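PDB 4KL0: inosine-uridine nucleoside N-ribohydrolase from Xanthomonas oryzae pv. oryzae, which probably hydrolyses the N-glycosidic bond of nucleosides and binds calcium, although its exact substrate and role as a bacterial effector are not established. Local coordinates for residues Q98-M102 / A201-H205; M154-S158 / A206-Y211; I219-T225 / S345-G351; Y230-V234 / P358-R362. One frame throughout, in Å; residues are numbered along the deposited sequence.

Interaction 1: residues Q98-M102 / A201-H205; sequences QDYPM and ATDIH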
loop_
_atom_site.group_PDB
_atom_site.type_symbol
_atom_site.label_atom_id
_atom_site.label_comp_id
_atom_site.label_asym_id
_atom_site.label_seq_id
_atom_site.Cartn_x
_atom_site.Cartn_y
_atom_site.Cartn_z
ATOM N N GLN A 98 7.401 4.120 15.557
ATOM C CA GLN A 98 7.246 4.439 16.984
ATOM C C GLN A 98 5.847 4.175 17.593
ATOM O O GLN A 98 4.848 3.915 16.894
ATOM C CB GLN A 98 7.636 5.901 17.194
ATOM C CG GLN A 98 6.576 6.863 16.693
ATOM C CD GLN A 98 6.899 8.327 16.951
ATOM O OE1 GLN A 98 6.167 9.020 17.696
ATOM N NE2 GLN A 98 7.960 8.815 16.326
ATOM N N ASP A 99 5.751 4.241 18.920
ATOM C CA ASP A 99 4.502 4.014 19.597
ATOM C C ASP A 99 3.455 5.074 19.263
ATOM O O ASP A 99 3.770 6.230 19.004
ATOM C CB ASP A 99 4.743 4.073 21.108
ATOM C CG ASP A 99 5.291 2.750 21.678
ATOM O OD1 ASP A 99 5.278 1.689 20.983
ATOM O OD2 ASP A 99 5.723 2.785 22.870
ATOM N N TYR A 100 2.208 4.690 19.335
ATOM C CA TYR A 100 1.168 5.638 19.096
ATOM C C TYR A 100 0.006 5.219 19.968
ATOM O O TYR A 100 -0.038 4.101 20.467
ATOM C CB TYR A 100 0.831 5.652 17.561
ATOM C CG TYR A 100 0.212 4.376 17.084
ATOM C CD1 TYR A 100 -1.157 4.192 17.114
ATOM C CD2 TYR A 100 1.023 3.343 16.682
ATOM C CE1 TYR A 100 -1.725 2.990 16.687
ATOM C CE2 TYR A 100 0.500 2.153 16.265
ATOM C CZ TYR A 100 -0.872 1.979 16.295
ATOM O OH TYR A 100 -1.404 0.771 15.876
ATOM N N PRO A 101 -0.963 6.111 20.183
ATOM C CA PRO A 101 -2.079 5.802 21.091
ATOM C C PRO A 101 -3.077 4.757 20.536
ATOM O O PRO A 101 -3.407 4.846 19.355
ATOM C CB PRO A 101 -2.746 7.160 21.272
ATOM C CG PRO A 101 -2.388 7.942 20.076
ATOM C CD PRO A 101 -0.993 7.490 19.669
ATOM N N MET A 102 -3.499 3.779 21.354
ATOM C CA MET A 102 -4.418 2.683 20.976
ATOM C C MET A 102 -5.484 2.467 22.063
ATOM O O MET A 102 -5.135 2.156 23.203
ATOM C CB MET A 102 -3.628 1.352 20.812
ATOM C CG MET A 102 -3.394 0.789 19.386
ATOM S SD MET A 102 -2.455 -0.787 19.282
ATOM C CE MET A 102 -0.916 -0.190 19.962
ATOM N N ALA A 201 -7.559 6.580 10.472
ATOM C CA ALA A 201 -8.091 6.171 11.800
ATOM C C ALA A 201 -7.097 5.380 12.651
ATOM O O ALA A 201 -7.242 5.371 13.884
ATOM C CB ALA A 201 -9.336 5.384 11.617
ATOM N N THR A 202 -6.051 4.833 12.018
ATOM C CA THR A 202 -5.004 4.141 12.789
ATOM C C THR A 202 -4.404 5.070 13.843
ATOM O O THR A 202 -4.220 4.660 15.004
ATOM C CB THR A 202 -3.892 3.579 11.876
ATOM O OG1 THR A 202 -4.439 2.544 11.035
ATOM C CG2 THR A 202 -2.757 2.986 12.737
ATOM N N ASP A 203 -4.107 6.320 13.447
ATOM C CA ASP A 203 -3.616 7.341 14.394
ATOM C C ASP A 203 -4.119 8.662 13.799
ATOM O O ASP A 203 -3.454 9.287 12.947
ATOM C CB ASP A 203 -2.089 7.281 14.498
ATOM C CG ASP A 203 -1.489 8.356 15.402
ATOM O OD1 ASP A 203 -2.238 9.282 15.856
ATOM O OD2 ASP A 203 -0.249 8.284 15.615
ATOM N N ILE A 204 -5.291 9.075 14.259
ATOM C CA ILE A 204 -5.953 10.209 13.586
ATOM C C ILE A 204 -5.214 11.538 13.819
ATOM O O ILE A 204 -5.242 12.392 12.923
ATOM C CB ILE A 204 -7.431 10.294 13.943
ATOM C CG1 ILE A 204 -8.127 11.300 13.002
ATOM C CG2 ILE A 204 -7.562 10.725 15.400
ATOM C CD1 ILE A 204 -8.046 10.949 11.534
ATOM N N HIS A 205 -4.564 11.703 14.979
ATOM C CA HIS A 205 -3.816 12.941 15.270
ATOM C C HIS A 205 -2.609 13.036 14.398
ATOM O O HIS A 205 -2.326 14.108 13.865
ATOM C CB HIS A 205 -3.408 13.016 16.745
ATOM C CG HIS A 205 -4.580 12.810 17.649
ATOM N ND1 HIS A 205 -5.698 13.618 17.581
ATOM C CD2 HIS A 205 -4.876 11.820 18.522
ATOM C CE1 HIS A 205 -6.618 13.163 18.414
ATOM N NE2 HIS A 205 -6.138 12.082 19.008
HETATM O O HOH W 1 -4.809 5.793 17.300
#
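T202 O accepts from a water at 2.6 Å and also has Y100 CE1 beside it at 3.4 Å. The same water gives its other hydrogen to P101 O at 2.7 Å, so two backbone carbonyls that cannot bond to each other are joined through one bridge. T202 and D203 lie where helix 198-202 gives way to helix 204-216, whose N-cap is D203, its OD1 accepting from A206 N just past the segment. The contact thus lays the loop after strand 93-96 over a helix-helix junction. Y100 has the largest share. Its CG sits between the backbone N and the carbonyl carbon (chi1 67°), which sets the ring beside T202. There Y100 CE1 and OH both lie 4.1 Å from CG2 of T202, while the hydroxyl makes its hydrogen bonds farther on, to H110 and G68 N. The water oxygen lies in the ring plane at the edge of Y100. The ring and the D203 carboxylate have nearly parallel planes, 20° apart, but their side chains run past one another in opposite directions. H205, in the first turn of the capped helix, belongs to a second calcium site seen in this protein but unoccupied in this model. The D203 carboxylate divides its work: OD1 caps the helix, while OD2 takes a hydrogen bond from T155 and rests against Y100 CB at 3.4 Å.

Interaction 2: residues M154-S158 / A206-Y211; sequences MTDAS and AARALY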
loop_
_atom_site.group_PDB
_atom_site.type_symbol
_atom_site.label_atom_id
_atom_site.label_comp_id
_atom_site.label_asym_id
_atom_site.label_seq_id
_atom_site.Cartn_x
_atom_site.Cartn_y
_atom_site.Cartn_z
ATOM N N MET A 154 -0.208 6.965 9.962
ATOM C CA MET A 154 0.737 7.997 9.616
ATOM C C MET A 154 1.586 8.446 10.809
ATOM O O MET A 154 2.247 9.483 10.696
ATOM C CB MET A 154 -0.047 9.186 9.030
ATOM C CG MET A 154 -0.273 8.952 7.522
ATOM S SD MET A 154 -1.763 9.703 6.766
ATOM C CE MET A 154 -2.840 8.303 6.840
ATOM N N THR A 155 1.661 7.652 11.881
ATOM C CA THR A 155 2.502 8.040 13.055
ATOM C C THR A 155 3.931 8.415 12.628
ATOM O O THR A 155 4.492 9.468 13.018
ATOM C CB THR A 155 2.588 6.844 13.978
ATOM O OG1 THR A 155 1.262 6.446 14.340
ATOM C CG2 THR A 155 3.437 7.130 15.199
ATOM N N ASP A 156 4.555 7.551 11.843
ATOM C CA ASP A 156 5.958 7.781 11.409
ATOM C C ASP A 156 6.103 8.782 10.277
ATOM O O ASP A 156 7.106 9.552 10.238
ATOM C CB ASP A 156 6.606 6.441 11.059
ATOM C CG ASP A 156 6.424 5.464 12.179
ATOM O OD1 ASP A 156 6.921 5.743 13.299
ATOM O OD2 ASP A 156 5.755 4.447 12.002
ATOM N N ALA A 157 5.184 8.773 9.305
ATOM C CA ALA A 157 5.264 9.767 8.265
ATOM C C ALA A 157 5.138 11.167 8.847
ATOM O O ALA A 157 5.819 12.070 8.392
ATOM C CB ALA A 157 4.157 9.516 7.175
ATOM N N SER A 158 4.269 11.328 9.830
ATOM C CA SER A 158 4.107 12.655 10.435
ATOM C C SER A 158 5.375 12.946 11.246
ATOM O O SER A 158 5.861 14.092 11.191
ATOM C CB SER A 158 2.893 12.654 11.338
ATOM O OG SER A 158 2.808 13.881 12.074
ATOM N N ALA A 206 -1.888 11.926 14.234
ATOM C CA ALA A 206 -0.794 11.920 13.247
ATOM C C ALA A 206 -1.274 12.180 11.812
ATOM O O ALA A 206 -0.577 12.865 11.064
ATOM C CB ALA A 206 -0.045 10.591 13.282
ATOM N N ALA A 207 -2.436 11.619 11.407
ATOM C CA ALA A 207 -2.974 11.903 10.072
ATOM C C ALA A 207 -3.300 13.399 9.934
ATOM O O ALA A 207 -2.984 13.994 8.912
ATOM C CB ALA A 207 -4.215 11.121 9.766
ATOM N N ARG A 208 -3.922 13.987 10.942
ATOM C CA ARG A 208 -4.170 15.436 10.847
ATOM C C ARG A 208 -2.842 16.209 10.758
ATOM O O ARG A 208 -2.760 17.196 10.025
ATOM C CB ARG A 208 -4.965 15.902 12.079
ATOM C CG ARG A 208 -6.337 15.351 12.057
ATOM C CD ARG A 208 -7.173 15.696 13.306
ATOM N NE ARG A 208 -8.534 15.287 12.992
ATOM C CZ ARG A 208 -9.420 14.804 13.837
ATOM N NH1 ARG A 208 -9.106 14.673 15.137
ATOM N NH2 ARG A 208 -10.633 14.456 13.351
ATOM N N ALA A 209 -1.852 15.828 11.540
ATOM C CA ALA A 209 -0.584 16.561 11.534
ATOM C C ALA A 209 0.050 16.455 10.124
ATOM O O ALA A 209 0.641 17.420 9.600
ATOM C CB ALA A 209 0.333 16.025 12.580
ATOM N N LEU A 210 -0.029 15.271 9.520
ATOM C CA LEU A 210 0.636 15.048 8.236
ATOM C C LEU A 210 -0.028 15.832 7.113
ATOM O O LEU A 210 0.702 16.537 6.363
ATOM C CB LEU A 210 0.773 13.532 7.907
ATOM C CG LEU A 210 1.441 13.221 6.574
ATOM C CD1 LEU A 210 2.956 13.451 6.631
ATOM C CD2 LEU A 210 1.148 11.764 6.167
ATOM N N TYR A 211 -1.370 15.741 6.989
ATOM C CA TYR A 211 -2.113 16.391 5.905
ATOM C C TYR A 211 -1.873 17.876 6.046
ATOM O O TYR A 211 -1.609 18.577 5.061
ATOM C CB TYR A 211 -3.611 16.156 6.040
ATOM C CG TYR A 211 -4.146 14.814 5.500
ATOM C CD1 TYR A 211 -3.568 13.587 5.881
ATOM C CD2 TYR A 211 -5.279 14.765 4.653
ATOM C CE1 TYR A 211 -4.109 12.401 5.448
ATOM C CE2 TYR A 211 -5.812 13.565 4.233
ATOM C CZ TYR A 211 -5.234 12.370 4.644
ATOM O OH TYR A 211 -5.767 11.156 4.263
#
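M154 and L210 meet in the tightest spot of this helix-helix contact: CG of the methionine and CD2 of the leucine are 3.4 Å apart, closer than ordinary van der Waals packing, and the two side chains cross at about a right angle. M154 CG lies beside its own backbone N (chi1 -85°); SD lies at once against L210 CD2, A207 CB and Y211 CE1, and the chi3 bend turns CE aside. The sulfur is at the edge of the Y211 ring, 3.8 Å from CE1 and 87° off the ring normal, an in-plane Met-aromatic contact. The other branch of L210, CD1, rests on the carbonyl of A157 at 3.6 Å. Small residues let the backbones come close: A206 CB touches both M154 O and T155 CA at 3.6 Å, and the CA atoms of S158 and L210 are 4.8 Å apart. M154 is the N-cap residue of helix 155-163, and its carbonyl, besides touching A206, accepts from S158 N in the first turn. The more open side is formed by S158 and A209, both partly exposed. Here S158 CB lies on the A206 carbonyl at 3.5 Å and OG, anti to the backbone N, comes to 3.3 Å from the A209 methyl, so a polar atom faces carbon in place of the interlocked apolar groups of the inner side. Strand 172-178 packs against the contact, its I177 touching M154, L210 and Y211; helix 198-202 covers M154 through N199 and N200, and strand 28-34 meets A157 through F33.

Interaction 3: residues I219-T225 / S345-G351; sequences IPLRILT and SPVEHVG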
loop_
_atom_site.group_PDB
_atom_site.type_symbol
_atom_site.label_atom_id
_atom_site.label_comp_id
_atom_site.label_asym_id
_atom_site.label_seq_id
_atom_site.Cartn_x
_atom_site.Cartn_y
_atom_site.Cartn_z
ATOM N N ILE A 219 4.226 20.793 0.052
ATOM C CA ILE A 219 4.524 19.511 -0.616
ATOM C C ILE A 219 3.255 18.924 -1.210
ATOM O O ILE A 219 2.293 18.696 -0.473
ATOM C CB ILE A 219 5.049 18.532 0.374
ATOM C CG1 ILE A 219 6.303 19.083 0.985
ATOM C CG2 ILE A 219 5.303 17.175 -0.291
ATOM C CD1 ILE A 219 6.566 18.513 2.263
ATOM N N PRO A 220 3.217 18.668 -2.531
ATOM C CA PRO A 220 1.983 18.177 -3.174
ATOM C C PRO A 220 1.482 16.886 -2.481
ATOM O O PRO A 220 2.300 16.017 -2.203
ATOM C CB PRO A 220 2.415 17.837 -4.600
ATOM C CG PRO A 220 3.664 18.725 -4.823
ATOM C CD PRO A 220 4.345 18.843 -3.468
ATOM N N LEU A 221 0.189 16.798 -2.249
ATOM C CA LEU A 221 -0.448 15.600 -1.682
ATOM C C LEU A 221 -1.322 14.946 -2.700
ATOM O O LEU A 221 -2.088 15.619 -3.408
ATOM C CB LEU A 221 -1.370 16.001 -0.518
ATOM C CG LEU A 221 -0.903 16.294 0.881
ATOM C CD1 LEU A 221 -2.167 16.625 1.722
ATOM C CD2 LEU A 221 -0.157 15.068 1.447
ATOM N N ARG A 222 -1.278 13.616 -2.818
ATOM C CA ARG A 222 -2.174 12.941 -3.722
ATOM C C ARG A 222 -2.839 11.824 -2.913
ATOM O O ARG A 222 -2.123 11.019 -2.321
ATOM C CB ARG A 222 -1.430 12.326 -4.903
ATOM C CG ARG A 222 -2.351 11.641 -5.910
ATOM C CD ARG A 222 -1.552 11.220 -7.156
ATOM N NE ARG A 222 -1.213 12.444 -7.864
ATOM C CZ ARG A 222 -0.480 12.478 -8.967
ATOM N NH1 ARG A 222 -0.029 11.338 -9.494
ATOM N NH2 ARG A 222 -0.232 13.641 -9.546
ATOM N N ILE A 223 -4.161 11.853 -2.825
ATOM C CA ILE A 223 -4.889 10.982 -1.875
ATOM C C ILE A 223 -5.743 10.036 -2.695
ATOM O O ILE A 223 -6.648 10.444 -3.469
ATOM C CB ILE A 223 -5.815 11.739 -0.931
ATOM C CG1 ILE A 223 -5.161 12.895 -0.145
ATOM C CG2 ILE A 223 -6.448 10.730 0.072
ATOM C CD1 ILE A 223 -4.115 12.487 0.779
ATOM N N LEU A 224 -5.458 8.753 -2.571
ATOM C CA LEU A 224 -6.209 7.758 -3.325
ATOM C C LEU A 224 -7.186 7.120 -2.353
ATOM O O LEU A 224 -6.804 6.783 -1.232
ATOM C CB LEU A 224 -5.280 6.639 -3.825
ATOM C CG LEU A 224 -5.950 5.631 -4.778
ATOM C CD1 LEU A 224 -5.102 5.392 -5.988
ATOM C CD2 LEU A 224 -6.315 4.239 -4.058
ATOM N N THR A 225 -8.423 6.937 -2.761
ATOM C CA THR A 225 -9.465 6.547 -1.811
ATOM C C THR A 225 -9.974 5.144 -2.167
ATOM O O THR A 225 -9.698 4.560 -3.248
ATOM C CB THR A 225 -10.638 7.520 -1.902
ATOM O OG1 THR A 225 -11.272 7.353 -3.171
ATOM C CG2 THR A 225 -10.142 8.918 -1.793
ATOM N N SER A 345 -1.191 25.138 -1.709
ATOM C CA SER A 345 -0.459 23.872 -1.835
ATOM C C SER A 345 -1.322 22.769 -2.437
ATOM O O SER A 345 -2.466 22.552 -2.029
ATOM C CB SER A 345 0.137 23.436 -0.507
ATOM O OG SER A 345 1.145 22.460 -0.732
ATOM N N PRO A 346 -0.783 22.069 -3.452
ATOM C CA PRO A 346 -1.639 21.169 -4.213
ATOM C C PRO A 346 -2.079 19.952 -3.431
ATOM O O PRO A 346 -1.273 19.344 -2.739
ATOM C CB PRO A 346 -0.759 20.693 -5.390
ATOM C CG PRO A 346 0.357 21.604 -5.442
ATOM C CD PRO A 346 0.520 22.318 -4.109
ATOM N N VAL A 347 -3.347 19.621 -3.599
ATOM C CA VAL A 347 -3.932 18.410 -3.041
ATOM C C VAL A 347 -4.801 17.721 -4.086
ATOM O O VAL A 347 -5.810 18.241 -4.505
ATOM C CB VAL A 347 -4.742 18.717 -1.754
ATOM C CG1 VAL A 347 -5.396 17.389 -1.237
ATOM C CG2 VAL A 347 -3.880 19.367 -0.682
ATOM N N GLU A 348 -4.421 16.536 -4.552
ATOM C CA GLU A 348 -5.185 15.888 -5.582
ATOM C C GLU A 348 -5.944 14.686 -5.083
ATOM O O GLU A 348 -5.462 13.965 -4.186
ATOM C CB GLU A 348 -4.245 15.429 -6.706
ATOM C CG GLU A 348 -3.585 16.570 -7.436
ATOM C CD GLU A 348 -2.619 16.015 -8.436
ATOM O OE1 GLU A 348 -1.744 15.229 -8.011
ATOM O OE2 GLU A 348 -2.742 16.334 -9.631
ATOM N N HIS A 349 -7.105 14.433 -5.689
ATOM C CA HIS A 349 -7.935 13.328 -5.282
ATOM C C HIS A 349 -8.000 12.267 -6.356
ATOM O O HIS A 349 -8.214 12.562 -7.561
ATOM C CB HIS A 349 -9.351 13.843 -4.928
ATOM C CG HIS A 349 -10.361 12.748 -4.756
ATOM N ND1 HIS A 349 -11.454 12.603 -5.584
ATOM C CD2 HIS A 349 -10.424 11.725 -3.875
ATOM C CE1 HIS A 349 -12.148 11.534 -5.221
ATOM N NE2 HIS A 349 -11.558 10.997 -4.169
ATOM N N VAL A 350 -7.786 11.007 -5.967
ATOM C CA VAL A 350 -8.049 9.906 -6.892
ATOM C C VAL A 350 -9.126 8.955 -6.356
ATOM O O VAL A 350 -8.839 8.106 -5.485
ATOM C CB VAL A 350 -6.770 9.064 -7.234
ATOM C CG1 VAL A 350 -7.077 7.953 -8.280
ATOM C CG2 VAL A 350 -5.626 9.983 -7.723
ATOM N N GLY A 351 -10.352 9.103 -6.873
ATOM C CA GLY A 351 -11.454 8.206 -6.586
ATOM C C GLY A 351 -11.927 7.444 -7.809
ATOM O O GLY A 351 -11.146 7.186 -8.728
HETATM O O HOH W 2 0.000 20.017 -0.317
HETATM O O HOH W 3 -0.697 16.220 -6.017
HETATM O O HOH W 4 -13.652 8.797 -3.459
#
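Strands 221-224 and 347-350 run parallel, 4.6 Å apart at closest approach and inclined by 18°, with L221 opposite V347, R222 opposite E348, I223 opposite H349 and L224 opposite V350. Odd-numbered residues of 221-225 supply the ladder: L221 and I223 each use both N and O, from P346 O to V350 N, and T225 N closes it on V350 O at 3.0 Å. CA-H groups of P220, R222, V347 and L224 make accompanying contacts to the carbonyls. Beyond the first rung, at the N-terminal ends, a water donates to I219 O and P346 O and accepts from S345 OG. These are the sixth and seventh strands across the mixed sheet of a Rossmann-like nucleoside hydrolase fold; strand 172-178 bonds to 221-224 on its other edge. On the face of R222 and E348 the two side chains point the same way. R222 bends at chi3 (-71°), bringing NE and NH2 into a side-on salt bridge to a single oxygen, E348 OE1, at 2.8 and 2.7 Å. OE1 lies in the guanidinium plane, but the carboxylate is turned 49° from it: NH2 meets the syn lone pair of OE1, whereas NE comes from above the carboxylate plane. NH1 bonds instead to A324 O, and a water links OE1 to L221 O. Next along this face, V350 CG1 meets L224 CD1 at 4.0 Å. L221 and V347 lie side by side on the opposite face, packed on helix 204-216. At the far end T225 CG2 abuts the H349 ring edge, 3.5 Å from NE2; a water joins NE2 to T225 OG1, itself hydrogen-bonded to E227.

Interaction 4: residues Y230-V234 / P358-R362; sequences YKAAV and PEKAR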
loop_
_atom_site.group_PDB
_atom_site.type_symbol
_atom_site.label_atom_id
_atom_site.label_comp_id
_atom_site.label_asym_id
_atom_site.label_seq_id
_atom_site.Cartn_x
_atom_site.Cartn_y
_atom_site.Cartn_z
ATOM N N TYR A 230 -12.192 0.002 -6.004
ATOM C CA TYR A 230 -13.363 -0.777 -6.394
ATOM C C TYR A 230 -13.396 -0.885 -7.913
ATOM O O TYR A 230 -13.679 -1.945 -8.497
ATOM C CB TYR A 230 -14.664 -0.101 -5.894
ATOM C CG TYR A 230 -14.778 0.055 -4.391
ATOM C CD1 TYR A 230 -14.046 -0.718 -3.524
ATOM C CD2 TYR A 230 -15.657 0.989 -3.831
ATOM C CE1 TYR A 230 -14.177 -0.571 -2.121
ATOM C CE2 TYR A 230 -15.777 1.155 -2.448
ATOM C CZ TYR A 230 -15.043 0.375 -1.605
ATOM O OH TYR A 230 -15.213 0.540 -0.242
ATOM N N LYS A 231 -13.072 0.220 -8.557
ATOM C CA LYS A 231 -13.167 0.236 -9.997
ATOM C C LYS A 231 -12.156 -0.705 -10.687
ATOM O O LYS A 231 -12.425 -1.265 -11.762
ATOM C CB LYS A 231 -12.992 1.662 -10.460
ATOM C CG LYS A 231 -13.347 1.867 -11.927
ATOM C CD LYS A 231 -13.625 3.327 -12.172
ATOM C CE LYS A 231 -14.260 3.542 -13.526
ATOM N NZ LYS A 231 -13.774 4.859 -14.044
ATOM N N ALA A 232 -10.995 -0.885 -10.062
ATOM C CA ALA A 232 -9.920 -1.691 -10.650
ATOM C C ALA A 232 -9.722 -3.043 -9.921
ATOM O O ALA A 232 -8.616 -3.608 -9.920
ATOM C CB ALA A 232 -8.606 -0.862 -10.643
ATOM N N ALA A 233 -10.785 -3.564 -9.299
ATOM C CA ALA A 233 -10.690 -4.783 -8.500
ATOM C C ALA A 233 -10.253 -5.936 -9.371
ATOM O O ALA A 233 -10.665 -6.017 -10.537
ATOM C CB ALA A 233 -12.073 -5.113 -7.849
ATOM N N VAL A 234 -9.410 -6.810 -8.845
ATOM C CA VAL A 234 -8.884 -7.958 -9.603
ATOM C C VAL A 234 -9.616 -9.254 -9.221
ATOM O O VAL A 234 -10.178 -9.380 -8.125
ATOM C CB VAL A 234 -7.378 -8.123 -9.372
ATOM C CG1 VAL A 234 -6.605 -6.839 -9.832
ATOM C CG2 VAL A 234 -7.093 -8.524 -7.897
ATOM N N PRO A 358 -9.399 1.355 -15.931
ATOM C CA PRO A 358 -9.379 0.269 -14.952
ATOM C C PRO A 358 -8.992 -1.097 -15.490
ATOM O O PRO A 358 -8.392 -1.865 -14.720
ATOM C CB PRO A 358 -10.813 0.263 -14.393
ATOM C CG PRO A 358 -11.617 0.866 -15.457
ATOM C CD PRO A 358 -10.772 1.817 -16.214
ATOM N N GLU A 359 -9.325 -1.447 -16.740
ATOM C CA GLU A 359 -8.935 -2.796 -17.204
ATOM C C GLU A 359 -7.431 -2.810 -17.455
ATOM O O GLU A 359 -6.766 -3.821 -17.223
ATOM C CB GLU A 359 -9.733 -3.301 -18.429
ATOM C CG GLU A 359 -9.282 -4.691 -18.971
ATOM C CD GLU A 359 -9.200 -5.846 -17.919
ATOM O OE1 GLU A 359 -8.187 -6.598 -17.966
ATOM O OE2 GLU A 359 -10.139 -6.036 -17.081
ATOM N N LYS A 360 -6.889 -1.667 -17.874
ATOM C CA LYS A 360 -5.447 -1.558 -18.009
ATOM C C LYS A 360 -4.739 -1.584 -16.630
ATOM O O LYS A 360 -3.682 -2.170 -16.499
ATOM C CB LYS A 360 -5.049 -0.304 -18.786
ATOM C CG LYS A 360 -3.524 -0.157 -18.963
ATOM C CD LYS A 360 -3.150 0.297 -20.326
ATOM C CE LYS A 360 -3.353 1.757 -20.543
ATOM N NZ LYS A 360 -3.073 2.057 -21.995
ATOM N N ALA A 361 -5.319 -0.917 -15.643
ATOM C CA ALA A 361 -4.786 -1.016 -14.275
ATOM C C ALA A 361 -4.760 -2.463 -13.798
ATOM O O ALA A 361 -3.760 -2.933 -13.201
ATOM C CB ALA A 361 -5.599 -0.120 -13.315
ATOM N N ARG A 362 -5.851 -3.202 -14.019
ATOM C CA ARG A 362 -5.877 -4.628 -13.670
ATOM C C ARG A 362 -4.763 -5.422 -14.369
ATOM O O ARG A 362 -4.069 -6.233 -13.740
ATOM C CB ARG A 362 -7.215 -5.262 -14.066
ATOM C CG ARG A 362 -8.419 -4.855 -13.222
ATOM C CD ARG A 362 -9.640 -5.739 -13.621
ATOM N NE ARG A 362 -10.861 -5.190 -13.024
ATOM C CZ ARG A 362 -11.706 -4.370 -13.646
ATOM N NH1 ARG A 362 -11.485 -4.006 -14.919
ATOM N NH2 ARG A 362 -12.786 -3.923 -12.996
#
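R362 reaches back from its helix to the chain leaving helix 226-231, where CG, CD and NE lie against backbone carbonyls. CG, placed beside the backbone N of R362 (chi1 -71°), starts an extended run to NE and lies 3.5 Å from A232 O. CD follows at 3.3 Å from A233 O. NE then donates to that carbonyl at 2.6 Å, with an N-H...O angle of 153° and the oxygen almost in the guanidinium plane. Past NE, one face of the flat group is covered by A232 CA. At the tip the two nitrogens part: NH2 comes close to K231 O at an angle too poor for a hydrogen bond, and NH1 makes a long 3.3 Å salt bridge to E359 OE2, out of the carboxylate plane. Helix 226-231 follows strand 221-224 and helix 358-372 follows strand 347-350, so the contact joins the connections after two neighbouring parallel strands of the Rossmann-like sheet. P358, in the first turn of helix 358-372, presses its CB against K231 O at 3.4 Å, and the K231 side chain crosses the proline ring obliquely, CG to CB 3.9 Å. K231 NZ continues to V355 O and H352 O in the loop before this helix. The methyls of A232 and A361 meet at 4.1 Å, with L320 of helix 317-325 touching A232 and L333 touching A361.

In the fold
Interactions 1 and 2, both buried, share helix 204-216 and touch directly: T155 bonds to D203, and Q98 N to D156, so loop 98-102, helix 155-163 and the helix start meet in one largely buried cluster around Y100, T155 and D203. Interaction 2 is apolar and tightly packed, whereas interaction 1 relies on a water bridge and a capping carboxylate. Y211 packs against L221 and I223, carrying helix 204-216 onto the sheet at the partly buried interaction 3, where paired backbones and a salt bridge dominate. Both its strands lead on to the helices of interaction 4, also partly buried, across the chain's centre from interactions 1 and 2, held by one arginine bonded to a single backbone carbonyl, with small apolar contacts beside it.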